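Phosphoglucomutase/phosphomannomutase family protein (PDB 3UW2) probably moves a phosphate group between positions of a phosphorylated hexose, as members of the phosphohexose mutase family do, and binds a metal ion. Local coordinates at residues V222-D227 and I249-A254; R193-V198 and A379-L384; K215-E220 and T367-L372. All blocks are in the same frame, centred on the assembly; numbering follows the deposited sequence.

Interaction 1 (V222-D227 and I249-A254)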
ATOM      1  N   VAL A 222      12.957 -19.275  -6.099  1.00 32.74           N
ATOM      2  CA  VAL A 222      14.048 -18.805  -6.891  1.00 34.40           C
ATOM      3  C   VAL A 222      14.144 -17.317  -6.509  1.00 32.47           C
ATOM      4  O   VAL A 222      13.272 -16.539  -6.827  1.00 29.70           O
ATOM      5  CB  VAL A 222      13.852 -18.927  -8.420  1.00 33.76           C
ATOM      6  CG1 VAL A 222      15.184 -18.575  -9.034  1.00 33.00           C
ATOM      7  CG2 VAL A 222      13.461 -20.339  -8.838  1.00 33.01           C
ATOM      8  N   GLU A 223      15.208 -16.948  -5.790  1.00 30.89           N
ATOM      9  CA  GLU A 223      15.329 -15.611  -5.263  1.00 31.23           C
ATOM     10  C   GLU A 223      15.998 -14.594  -6.225  1.00 30.96           C
ATOM     11  O   GLU A 223      17.055 -14.871  -6.858  1.00 29.56           O
ATOM     12  CB  GLU A 223      16.109 -15.689  -3.943  1.00 29.96           C
ATOM     13  CG  GLU A 223      15.403 -16.602  -2.934  1.00 31.22           C
ATOM     14  CD  GLU A 223      16.068 -16.635  -1.575  1.00 35.47           C
ATOM     15  OE1 GLU A 223      16.659 -15.624  -1.136  1.00 34.02           O
ATOM     16  OE2 GLU A 223      15.964 -17.671  -0.901  1.00 39.49           O
ATOM     17  N   LEU A 224      15.434 -13.392  -6.253  1.00 28.31           N
ATOM     18  CA  LEU A 224      16.021 -12.298  -7.000  1.00 28.46           C
ATOM     19  C   LEU A 224      16.207 -11.108  -6.068  1.00 26.13           C
ATOM     20  O   LEU A 224      15.225 -10.617  -5.516  1.00 25.36           O
ATOM     21  CB  LEU A 224      15.123 -11.876  -8.190  1.00 28.40           C
ATOM     22  CG  LEU A 224      15.127 -12.798  -9.407  1.00 28.79           C
ATOM     23  CD1 LEU A 224      13.871 -12.488 -10.250  1.00 29.80           C
ATOM     24  CD2 LEU A 224      16.420 -12.668 -10.196  1.00 30.12           C
ATOM     25  N   PHE A 225      17.456 -10.675  -5.857  1.00 26.25           N
ATOM     26  CA  PHE A 225      17.757  -9.430  -5.110  1.00 27.91           C
ATOM     27  C   PHE A 225      17.106  -9.427  -3.707  1.00 27.51           C
ATOM     28  O   PHE A 225      16.442  -8.459  -3.315  1.00 23.92           O
ATOM     29  CB  PHE A 225      17.340  -8.173  -5.924  1.00 27.31           C
ATOM     30  CG  PHE A 225      17.553  -8.342  -7.379  1.00 28.02           C
ATOM     31  CD1 PHE A 225      18.836  -8.617  -7.886  1.00 27.73           C
ATOM     32  CD2 PHE A 225      16.498  -8.206  -8.276  1.00 28.95           C
ATOM     33  CE1 PHE A 225      19.045  -8.797  -9.262  1.00 31.03           C
ATOM     34  CE2 PHE A 225      16.711  -8.389  -9.653  1.00 28.14           C
ATOM     35  CZ  PHE A 225      17.978  -8.682 -10.157  1.00 28.62           C
ATOM     36  N   THR A 226      17.271 -10.544  -2.994  1.00 27.34           N
ATOM     37  CA  THR A 226      16.635 -10.683  -1.681  1.00 27.17           C
ATOM     38  C   THR A 226      17.568 -10.312  -0.530  1.00 27.62           C
ATOM     39  O   THR A 226      17.165 -10.333   0.649  1.00 30.49           O
ATOM     40  CB  THR A 226      16.055 -12.106  -1.496  1.00 26.34           C
ATOM     41  OG1 THR A 226      17.091 -13.071  -1.700  1.00 26.25           O
ATOM     42  CG2 THR A 226      14.788 -12.320  -2.417  1.00 26.96           C
ATOM     43  N   ASP A 227      18.833 -10.026  -0.842  1.00 28.47           N
ATOM     44  CA  ASP A 227      19.768  -9.496   0.130  1.00 26.70           C
ATOM     45  C   ASP A 227      19.515  -8.011   0.174  1.00 26.92           C
ATOM     46  O   ASP A 227      19.225  -7.365  -0.860  1.00 27.75           O
ATOM     47  CB  ASP A 227      21.240  -9.782  -0.259  1.00 27.66           C
ATOM     48  CG  ASP A 227      21.616  -9.212  -1.644  1.00 30.23           C
ATOM     49  OD1 ASP A 227      21.072  -9.636  -2.715  1.00 31.49           O
ATOM     50  OD2 ASP A 227      22.465  -8.309  -1.653  1.00 33.00           O
ATOM     51  N   ILE A 249      10.029 -11.964 -14.897  1.00 32.33           N
ATOM     52  CA  ILE A 249       9.412 -12.555 -16.100  1.00 34.54           C
ATOM     53  C   ILE A 249      10.444 -13.492 -16.756  1.00 37.46           C
ATOM     54  O   ILE A 249      10.129 -14.622 -17.156  1.00 38.37           O
ATOM     55  CB  ILE A 249       8.942 -11.473 -17.096  1.00 37.24           C
ATOM     56  CG1 ILE A 249       7.621 -10.821 -16.647  1.00 37.37           C
ATOM     57  CG2 ILE A 249       8.865 -11.991 -18.567  1.00 39.12           C
ATOM     58  CD1 ILE A 249       7.352  -9.486 -17.312  1.00 39.20           C
ATOM     59  N   ALA A 250      11.699 -13.021 -16.847  1.00 36.09           N
ATOM     60  CA  ALA A 250      12.767 -13.805 -17.459  1.00 34.76           C
ATOM     61  C   ALA A 250      13.048 -15.048 -16.627  1.00 36.52           C
ATOM     62  O   ALA A 250      13.318 -16.106 -17.178  1.00 37.83           O
ATOM     63  CB  ALA A 250      14.036 -12.962 -17.654  1.00 34.02           C
ATOM     64  N   LYS A 251      13.027 -14.936 -15.309  1.00 33.41           N
ATOM     65  CA  LYS A 251      13.270 -16.054 -14.441  1.00 34.99           C
ATOM     66  C   LYS A 251      12.194 -17.132 -14.513  1.00 37.47           C
ATOM     67  O   LYS A 251      12.517 -18.328 -14.433  1.00 39.27           O
ATOM     68  CB  LYS A 251      13.386 -15.566 -12.982  1.00 35.01           C
ATOM     69  CG  LYS A 251      14.185 -16.465 -12.100  1.00 37.71           C
ATOM     70  CD  LYS A 251      15.597 -16.756 -12.663  1.00 36.80           C
ATOM     71  CE  LYS A 251      16.622 -15.741 -12.185  1.00 37.53           C
ATOM     72  NZ  LYS A 251      17.888 -15.964 -12.974  1.00 34.41           N
ATOM     73  N   LEU A 252      10.923 -16.711 -14.625  1.00 35.41           N
ATOM     74  CA  LEU A 252       9.841 -17.612 -14.865  1.00 35.42           C
ATOM     75  C   LEU A 252       9.991 -18.348 -16.249  1.00 37.30           C
ATOM     76  O   LEU A 252       9.535 -19.514 -16.374  1.00 38.08           O
ATOM     77  CB  LEU A 252       8.470 -16.895 -14.714  1.00 35.05           C
ATOM     78  CG  LEU A 252       8.024 -16.543 -13.249  1.00 34.56           C
ATOM     79  CD1 LEU A 252       6.932 -15.478 -13.278  1.00 33.22           C
ATOM     80  CD2 LEU A 252       7.521 -17.778 -12.507  1.00 33.32           C
ATOM     81  N   LYS A 253      10.566 -17.695 -17.272  1.00 37.20           N
ATOM     82  CA  LYS A 253      10.821 -18.410 -18.562  1.00 42.80           C
ATOM     83  C   LYS A 253      11.942 -19.423 -18.402  1.00 43.94           C
ATOM     84  O   LYS A 253      11.932 -20.451 -19.036  1.00 43.11           O
ATOM     85  CB  LYS A 253      11.141 -17.464 -19.745  1.00 47.76           C
ATOM     86  CG  LYS A 253       9.942 -16.664 -20.270  1.00 52.83           C
ATOM     87  CD  LYS A 253      10.292 -15.653 -21.368  1.00 57.96           C
ATOM     88  CE  LYS A 253       9.260 -14.495 -21.424  1.00 54.49           C
ATOM     89  NZ  LYS A 253       7.859 -14.813 -20.944  1.00 55.76           N
ATOM     90  N   ALA A 254      12.919 -19.132 -17.540  1.00 41.75           N
ATOM     91  CA  ALA A 254      14.154 -19.904 -17.547  1.00 42.02           C
ATOM     92  C   ALA A 254      14.269 -20.964 -16.453  1.00 40.43           C
ATOM     93  O   ALA A 254      15.272 -21.653 -16.384  1.00 40.56           O
ATOM     94  CB  ALA A 254      15.348 -18.978 -17.542  1.00 39.49           C
TER

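Interaction 2 (R193-V198 and A379-L384)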
ATOM      1  N   ARG A 193      -0.376 -27.815  -1.465  1.00 44.73           N
ATOM      2  CA  ARG A 193       0.783 -28.393  -2.085  1.00 47.05           C
ATOM      3  C   ARG A 193       1.871 -27.311  -2.067  1.00 46.87           C
ATOM      4  O   ARG A 193       1.549 -26.124  -1.965  1.00 46.21           O
ATOM      5  CB  ARG A 193       0.495 -28.855  -3.531  1.00 47.58           C
ATOM      6  CG  ARG A 193       0.194 -27.751  -4.555  1.00 45.72           C
ATOM      7  CD  ARG A 193      -0.084 -28.356  -5.944  1.00 48.32           C
ATOM      8  NE  ARG A 193      -0.403 -27.316  -6.913  1.00 48.68           N
ATOM      9  CZ  ARG A 193       0.501 -26.612  -7.603  1.00 49.78           C
ATOM     10  NH1 ARG A 193       1.782 -26.863  -7.471  1.00 48.92           N
ATOM     11  NH2 ARG A 193       0.127 -25.658  -8.446  1.00 48.09           N
ATOM     12  N   PRO A 194       3.157 -27.710  -2.134  1.00 47.18           N
ATOM     13  CA  PRO A 194       4.195 -26.682  -2.347  1.00 44.95           C
ATOM     14  C   PRO A 194       4.099 -26.094  -3.739  1.00 45.44           C
ATOM     15  O   PRO A 194       3.655 -26.762  -4.699  1.00 44.52           O
ATOM     16  CB  PRO A 194       5.522 -27.437  -2.190  1.00 44.87           C
ATOM     17  CG  PRO A 194       5.195 -28.885  -2.200  1.00 47.85           C
ATOM     18  CD  PRO A 194       3.726 -29.053  -1.882  1.00 48.80           C
ATOM     19  N   LEU A 195       4.493 -24.840  -3.849  1.00 39.90           N
ATOM     20  CA  LEU A 195       4.468 -24.167  -5.108  1.00 41.33           C
ATOM     21  C   LEU A 195       5.859 -23.516  -5.249  1.00 41.22           C
ATOM     22  O   LEU A 195       6.362 -22.887  -4.303  1.00 43.60           O
ATOM     23  CB  LEU A 195       3.366 -23.116  -5.007  1.00 45.77           C
ATOM     24  CG  LEU A 195       2.382 -22.758  -6.120  1.00 53.49           C
ATOM     25  CD1 LEU A 195       1.017 -22.360  -5.574  1.00 52.00           C
ATOM     26  CD2 LEU A 195       2.993 -21.566  -6.846  1.00 58.75           C
ATOM     27  N   LYS A 196       6.470 -23.626  -6.413  1.00 35.40           N
ATOM     28  CA  LYS A 196       7.781 -23.039  -6.622  1.00 35.98           C
ATOM     29  C   LYS A 196       7.622 -21.624  -7.128  1.00 33.61           C
ATOM     30  O   LYS A 196       6.911 -21.403  -8.108  1.00 33.39           O
ATOM     31  CB  LYS A 196       8.614 -23.870  -7.615  1.00 38.49           C
ATOM     32  CG  LYS A 196      10.059 -23.367  -7.681  1.00 35.95           C
ATOM     33  CD  LYS A 196      10.965 -24.450  -8.199  1.00 35.83           C
ATOM     34  CE  LYS A 196      12.291 -23.846  -8.659  1.00 35.64           C
ATOM     35  NZ  LYS A 196      13.111 -24.979  -9.142  1.00 38.48           N
ATOM     36  N   LEU A 197       8.229 -20.679  -6.422  1.00 32.84           N
ATOM     37  CA  LEU A 197       8.040 -19.220  -6.659  1.00 35.34           C
ATOM     38  C   LEU A 197       9.331 -18.498  -7.006  1.00 33.01           C
ATOM     39  O   LEU A 197      10.379 -18.841  -6.486  1.00 38.09           O
ATOM     40  CB  LEU A 197       7.580 -18.499  -5.389  1.00 36.35           C
ATOM     41  CG  LEU A 197       6.658 -18.954  -4.329  1.00 39.35           C
ATOM     42  CD1 LEU A 197       6.233 -17.675  -3.619  1.00 36.50           C
ATOM     43  CD2 LEU A 197       5.497 -19.574  -5.065  1.00 45.86           C
ATOM     44  N   VAL A 198       9.218 -17.474  -7.840  1.00 32.82           N
ATOM     45  CA  VAL A 198      10.274 -16.499  -8.029  1.00 33.03           C
ATOM     46  C   VAL A 198       9.918 -15.368  -7.064  1.00 30.99           C
ATOM     47  O   VAL A 198       8.771 -14.884  -7.086  1.00 33.76           O
ATOM     48  CB  VAL A 198      10.293 -16.035  -9.499  1.00 32.73           C
ATOM     49  CG1 VAL A 198      11.254 -14.850  -9.669  1.00 34.14           C
ATOM     50  CG2 VAL A 198      10.762 -17.199 -10.372  1.00 31.67           C
ATOM     51  N   ALA A 379      -3.878 -26.981 -10.294  1.00 42.03           N
ATOM     52  CA  ALA A 379      -2.655 -27.560 -10.846  1.00 43.11           C
ATOM     53  C   ALA A 379      -1.979 -26.485 -11.660  1.00 43.60           C
ATOM     54  O   ALA A 379      -0.756 -26.485 -11.789  1.00 42.35           O
ATOM     55  CB  ALA A 379      -2.961 -28.798 -11.691  1.00 45.57           C
ATOM     56  N   ASP A 380      -2.780 -25.553 -12.189  1.00 43.21           N
ATOM     57  CA  ASP A 380      -2.226 -24.492 -13.010  1.00 43.06           C
ATOM     58  C   ASP A 380      -2.587 -23.143 -12.474  1.00 41.09           C
ATOM     59  O   ASP A 380      -3.615 -22.601 -12.856  1.00 39.92           O
ATOM     60  CB  ASP A 380      -2.660 -24.592 -14.473  1.00 45.60           C
ATOM     61  CG  ASP A 380      -1.872 -23.663 -15.356  1.00 45.67           C
ATOM     62  OD1 ASP A 380      -1.137 -22.802 -14.821  1.00 44.38           O
ATOM     63  OD2 ASP A 380      -1.968 -23.800 -16.581  1.00 45.80           O
ATOM     64  N   PRO A 381      -1.741 -22.579 -11.570  1.00 38.33           N
ATOM     65  CA  PRO A 381      -2.116 -21.276 -10.991  1.00 38.41           C
ATOM     66  C   PRO A 381      -2.192 -20.155 -12.027  1.00 36.79           C
ATOM     67  O   PRO A 381      -3.022 -19.260 -11.879  1.00 34.77           O
ATOM     68  CB  PRO A 381      -0.970 -20.967  -9.977  1.00 37.89           C
ATOM     69  CG  PRO A 381      -0.272 -22.277  -9.750  1.00 38.48           C
ATOM     70  CD  PRO A 381      -0.544 -23.169 -10.936  1.00 39.19           C
ATOM     71  N   SER A 382      -1.327 -20.183 -13.038  1.00 36.18           N
ATOM     72  CA  SER A 382      -1.347 -19.157 -14.096  1.00 37.56           C
ATOM     73  C   SER A 382      -2.692 -19.138 -14.900  1.00 38.07           C
ATOM     74  O   SER A 382      -3.183 -18.058 -15.259  1.00 36.93           O
ATOM     75  CB  SER A 382      -0.134 -19.314 -15.042  1.00 34.23           C
ATOM     76  OG  SER A 382       1.063 -19.219 -14.283  1.00 36.31           O
ATOM     77  N   ALA A 383      -3.266 -20.314 -15.173  1.00 37.53           N
ATOM     78  CA  ALA A 383      -4.580 -20.406 -15.877  1.00 38.36           C
ATOM     79  C   ALA A 383      -5.680 -19.780 -14.982  1.00 35.80           C
ATOM     80  O   ALA A 383      -6.503 -18.989 -15.457  1.00 36.54           O
ATOM     81  CB  ALA A 383      -4.914 -21.851 -16.290  1.00 35.78           C
ATOM     82  N   LEU A 384      -5.655 -20.096 -13.682  1.00 35.11           N
ATOM     83  CA  LEU A 384      -6.580 -19.495 -12.694  1.00 34.74           C
ATOM     84  C   LEU A 384      -6.471 -17.978 -12.689  1.00 33.36           C
ATOM     85  O   LEU A 384      -7.470 -17.282 -12.781  1.00 31.46           O
ATOM     86  CB  LEU A 384      -6.345 -20.057 -11.292  1.00 34.94           C
ATOM     87  CG  LEU A 384      -7.321 -19.653 -10.157  1.00 37.16           C
ATOM     88  CD1 LEU A 384      -8.752 -20.135 -10.409  1.00 39.07           C
ATOM     89  CD2 LEU A 384      -6.864 -20.129  -8.798  1.00 35.73           C
TER

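Interaction 3 (K215-E220 and T367-L372)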
ATOM      1  N   LYS A 215       9.337 -20.027   2.603  1.00 32.77           N
ATOM      2  CA  LYS A 215       9.961 -21.337   2.923  1.00 34.91           C
ATOM      3  C   LYS A 215       9.240 -22.055   4.049  1.00 34.20           C
ATOM      4  O   LYS A 215       9.074 -23.291   3.991  1.00 32.57           O
ATOM      5  CB  LYS A 215      11.485 -21.259   3.198  1.00 35.55           C
ATOM      6  CG  LYS A 215      12.264 -21.017   1.929  1.00 41.61           C
ATOM      7  CD  LYS A 215      13.768 -20.855   2.154  1.00 45.99           C
ATOM      8  CE  LYS A 215      14.436 -21.327   0.858  1.00 51.48           C
ATOM      9  NZ  LYS A 215      15.929 -21.226   0.758  1.00 63.42           N
ATOM     10  N   ALA A 216       8.868 -21.291   5.079  1.00 32.47           N
ATOM     11  CA  ALA A 216       8.097 -21.807   6.201  1.00 34.85           C
ATOM     12  C   ALA A 216       6.726 -22.367   5.738  1.00 35.12           C
ATOM     13  O   ALA A 216       6.192 -23.289   6.351  1.00 33.83           O
ATOM     14  CB  ALA A 216       7.858 -20.710   7.232  1.00 33.86           C
ATOM     15  N   LEU A 217       6.144 -21.798   4.691  1.00 33.04           N
ATOM     16  CA  LEU A 217       4.897 -22.352   4.135  1.00 34.39           C
ATOM     17  C   LEU A 217       5.163 -23.609   3.264  1.00 37.81           C
ATOM     18  O   LEU A 217       4.222 -24.288   2.839  1.00 38.74           O
ATOM     19  CB  LEU A 217       4.151 -21.295   3.325  1.00 32.31           C
ATOM     20  CG  LEU A 217       3.606 -20.168   4.209  1.00 33.05           C
ATOM     21  CD1 LEU A 217       2.985 -19.111   3.327  1.00 34.79           C
ATOM     22  CD2 LEU A 217       2.602 -20.709   5.219  1.00 33.13           C
ATOM     23  N   GLY A 218       6.432 -23.898   2.987  1.00 38.41           N
ATOM     24  CA  GLY A 218       6.783 -25.132   2.268  1.00 40.51           C
ATOM     25  C   GLY A 218       7.163 -24.882   0.824  1.00 41.33           C
ATOM     26  O   GLY A 218       7.294 -25.818   0.068  1.00 42.28           O
ATOM     27  N   CYS A 219       7.325 -23.627   0.418  1.00 37.99           N
ATOM     28  CA  CYS A 219       7.636 -23.357  -0.978  1.00 36.93           C
ATOM     29  C   CYS A 219       9.130 -23.333  -1.241  1.00 38.29           C
ATOM     30  O   CYS A 219       9.935 -22.845  -0.404  1.00 37.85           O
ATOM     31  CB  CYS A 219       7.040 -22.039  -1.428  1.00 34.21           C
ATOM     32  SG  CYS A 219       5.239 -22.115  -1.334  1.00 38.37           S
ATOM     33  N   GLU A 220       9.469 -23.816  -2.425  1.00 35.37           N
ATOM     34  CA  GLU A 220      10.812 -23.638  -2.995  1.00 39.43           C
ATOM     35  C   GLU A 220      10.869 -22.307  -3.721  1.00 35.05           C
ATOM     36  O   GLU A 220       9.906 -21.898  -4.372  1.00 35.41           O
ATOM     37  CB  GLU A 220      11.185 -24.785  -3.964  1.00 43.30           C
ATOM     38  CG  GLU A 220      11.783 -25.960  -3.239  1.00 51.89           C
ATOM     39  CD  GLU A 220      12.098 -27.114  -4.187  1.00 65.82           C
ATOM     40  OE1 GLU A 220      11.787 -28.287  -3.814  1.00 66.40           O
ATOM     41  OE2 GLU A 220      12.638 -26.841  -5.304  1.00 63.89           O
ATOM     42  N   THR A 367      -0.399 -10.864   2.009  1.00 23.13           N
ATOM     43  CA  THR A 367      -1.216 -11.044   0.773  1.00 24.84           C
ATOM     44  C   THR A 367      -0.589 -12.195  -0.042  1.00 27.43           C
ATOM     45  O   THR A 367      -1.313 -13.026  -0.594  1.00 30.05           O
ATOM     46  CB  THR A 367      -1.206  -9.719  -0.039  1.00 24.69           C
ATOM     47  OG1 THR A 367      -1.826  -8.707   0.765  1.00 27.56           O
ATOM     48  CG2 THR A 367      -1.918  -9.838  -1.427  1.00 24.42           C
ATOM     49  N   GLY A 368       0.749 -12.227  -0.145  1.00 25.86           N
ATOM     50  CA  GLY A 368       1.415 -13.305  -0.862  1.00 25.86           C
ATOM     51  C   GLY A 368       0.999 -14.672  -0.304  1.00 27.24           C
ATOM     52  O   GLY A 368       0.710 -15.586  -1.045  1.00 25.80           O
ATOM     53  N   ALA A 369       0.982 -14.801   1.015  1.00 26.13           N
ATOM     54  CA  ALA A 369       0.622 -16.041   1.637  1.00 27.02           C
ATOM     55  C   ALA A 369      -0.844 -16.384   1.339  1.00 28.67           C
ATOM     56  O   ALA A 369      -1.166 -17.553   1.062  1.00 29.39           O
ATOM     57  CB  ALA A 369       0.880 -15.943   3.145  1.00 23.93           C
ATOM     58  N   ARG A 370      -1.730 -15.376   1.355  1.00 25.98           N
ATOM     59  CA  ARG A 370      -3.128 -15.642   1.150  1.00 26.31           C
ATOM     60  C   ARG A 370      -3.309 -16.054  -0.307  1.00 27.87           C
ATOM     61  O   ARG A 370      -4.170 -16.863  -0.604  1.00 26.89           O
ATOM     62  CB  ARG A 370      -3.994 -14.408   1.469  1.00 24.94           C
ATOM     63  CG  ARG A 370      -4.138 -14.128   2.991  1.00 25.17           C
ATOM     64  CD  ARG A 370      -4.981 -15.197   3.685  1.00 24.79           C
ATOM     65  NE  ARG A 370      -6.425 -15.072   3.299  1.00 24.39           N
ATOM     66  CZ  ARG A 370      -7.360 -14.455   4.022  1.00 26.75           C
ATOM     67  NH1 ARG A 370      -7.086 -13.948   5.262  1.00 25.47           N
ATOM     68  NH2 ARG A 370      -8.604 -14.423   3.559  1.00 26.61           N
ATOM     69  N   LEU A 371      -2.506 -15.474  -1.207  1.00 28.44           N
ATOM     70  CA  LEU A 371      -2.621 -15.800  -2.667  1.00 27.70           C
ATOM     71  C   LEU A 371      -2.140 -17.269  -2.852  1.00 30.71           C
ATOM     72  O   LEU A 371      -2.817 -18.079  -3.480  1.00 30.50           O
ATOM     73  CB  LEU A 371      -1.778 -14.799  -3.446  1.00 26.40           C
ATOM     74  CG  LEU A 371      -1.717 -15.029  -4.963  1.00 27.47           C
ATOM     75  CD1 LEU A 371      -3.124 -15.160  -5.515  1.00 27.19           C
ATOM     76  CD2 LEU A 371      -0.960 -13.901  -5.627  1.00 28.26           C
ATOM     77  N   LEU A 372      -1.008 -17.643  -2.228  1.00 30.17           N
ATOM     78  CA  LEU A 372      -0.531 -19.044  -2.313  1.00 30.82           C
ATOM     79  C   LEU A 372      -1.575 -20.058  -1.750  1.00 32.67           C
ATOM     80  O   LEU A 372      -1.710 -21.163  -2.246  1.00 33.96           O
ATOM     81  CB  LEU A 372       0.800 -19.201  -1.582  1.00 32.17           C
ATOM     82  CG  LEU A 372       2.069 -18.478  -2.058  1.00 30.74           C
ATOM     83  CD1 LEU A 372       3.178 -18.630  -1.051  1.00 33.48           C
ATOM     84  CD2 LEU A 372       2.460 -19.127  -3.371  1.00 33.82           C
TER

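Interaction 1 (V222-D227 and I249-A254)
Lys251 lays the aliphatic part of its side chain over Val222 and Leu224, and these three residues make the whole contact. Its CG comes to 3.9 Å from CG1 of Val222, with CD of the lysine only slightly farther from the same methyl. Leu224 takes the two ends of the chain: its CD2 lies 3.7 Å from CE of Lys251, and its CD1 lies 4.1 Å from CB. The touching groups are all carbon, and no hydrogen bond links the segments.

The shape of the lysine explains how one side chain serves two residues. With CG anti to the backbone N (chi1 -155°), the chain bends at chi2 and again at chi3, which carries CE back over the isobutyl group of Leu224. Val222 meets it with CG1, the methyl anti to its own backbone N (chi1 -172°), while CG2 packs instead on Lys196.

Val222 and Leu224 are two residues apart on strand 221-224, an outermost strand of the four-stranded mixed sheet of domain II, and both direct their side chains to the face where helix 246-254 lies. The contact is thus the layering of a helix on a sheet in an alpha/beta/alpha domain, here at the sheet's margin and partly exposed.

Beyond this first shell, backbone bonds from Val222 to Leu197 and Val199, and from Leu224 to Val199 and Ala201, fix the strand against its neighbour 197-200. Val198 of that strand touches both Leu224 and Lys251. Past the strand end, Thr226 OG1 donates to Glu223 OE1 at 2.7 Å; the oxygen accepts with its anti lone pair, the one away from OE2, and the bond ties the following turn back to the strand.

Interaction 2 (R193-V198 and A379-L384)
Arg193 and Pro381 approach from opposite directions, the guanidinium edge of one reaching the pyrrolidine ring of the other. NH2 of Arg193 lies 3.6 Å from CD of Pro381, and CG of the proline is equally near. The CD carbon sits at the guanidinium edge, close to its plane, so the proline abuts the group and does not stack on it. The arginine starts with CG between its backbone N and carbonyl carbon (chi1 67°) and then runs fully extended to NE, which carries the guanidinium to the proline. A looser apolar touch accompanies this one: CD1 of Leu195 is 4.4 Å from CG of Pro381.

The polar contacts centre on the same guanidinium. NH2 of Arg193 is hydrogen-bonded to the carbonyl O of Val378, just before the segment. The carbonyl O of Ala379 lies oblique to the guanidinium, 3.6 Å from NH2 of Arg193, a proximity without hydrogen-bond geometry. NH1 forms a salt bridge with Glu258. Arg193 therefore ties together the segment leading to strand 197-200, the loop before strand 259-263 and the turn entering helix 381-386.

Within that turn, Asp380 is the N-cap. Its OD1 accepts a weak capping bond from Ala383 N at 3.3 Å, with an N-H...O angle of 158°, and Pro381 occupies the first turn of the helix.

The contact joins domain II to domain III through residues far apart in sequence. Leu195 and Pro381 both rest on Ile259 of strand 259-263, and both also touch Leu375 near the end of helix 364-375. Helix 381-386 is thereby seated beside the domain II sheet, where Ser382 OG is hydrogen-bonded to the backbone N of Lys275, just beyond strand 270-273.

Interaction 3 (K215-E220 and T367-L372)
This is a small, buried apolar contact between domains II and III, in which Leu217 and Cys219, from the C-terminal end of helix 206-216 and the turn there, pack against one side of helix 364-375. Leu217 supplies the closest approach, its CD1 lying 3.8 Å from CB of Ala369. The same methyl is 4.4 Å from CD1 of Leu372, one helical turn further on, so it is applied to two successive turns of the helix. Leu372 CD1 also meets the sulfur of Cys219 at 4.1 Å, so this one methyl touches both residues, from directions roughly at right angles.

The chain turns sharply at Gly218, and the CB atoms of Leu217 and Cys219 both point toward helix 364-375. Gly218 is the first residue to leave helical angles, in a Schellman motif with phi 105°; one of its bonds back into the last turn runs from Gly218 N to Lys215 O, 2.9 Å. Cys219 has SG anti to its carbonyl carbon (chi1 -63°), which sets the sulfur toward Leu372. On the partner helix, the backbone bond from Leu372 N to Gly368 O, 2.9 Å long, belongs to the regular helical pattern that spaces Ala369 and Leu372 along this side.

Around the contact, Leu191 touches both Leu217 and Cys219, and helix 178-186 lies alongside, with Val186 against Leu217 and Ile185 against Ala369. Helix 364-375 is thus held between elements of two domains: its Leu371 faces helix 282-296, while Leu372 also touches Leu197 on strand 197-200 of the domain II sheet.

In the fold
The three contacts cluster round the neighbouring strands 197-200 and 221-224 of the domain II sheet. Interaction 1 packs a helix on that sheet within the domain, whereas interactions 2 and 3 join it to helices 381-386 and 364-375 of domain III, which follow each other in the chain. Their first segments come in the order 2, 3, 1; the partner segments return in reverse, so each contact encloses the next, with interaction 1 innermost. Centres of interactions 2 and 3 are about 11 Å apart, and that of interaction 1 is about 15 and 16 Å from them. Leu197 N to Glu220 O, 2.9 Å, joins interactions 2 and 3 directly. All lie away from the zinc site.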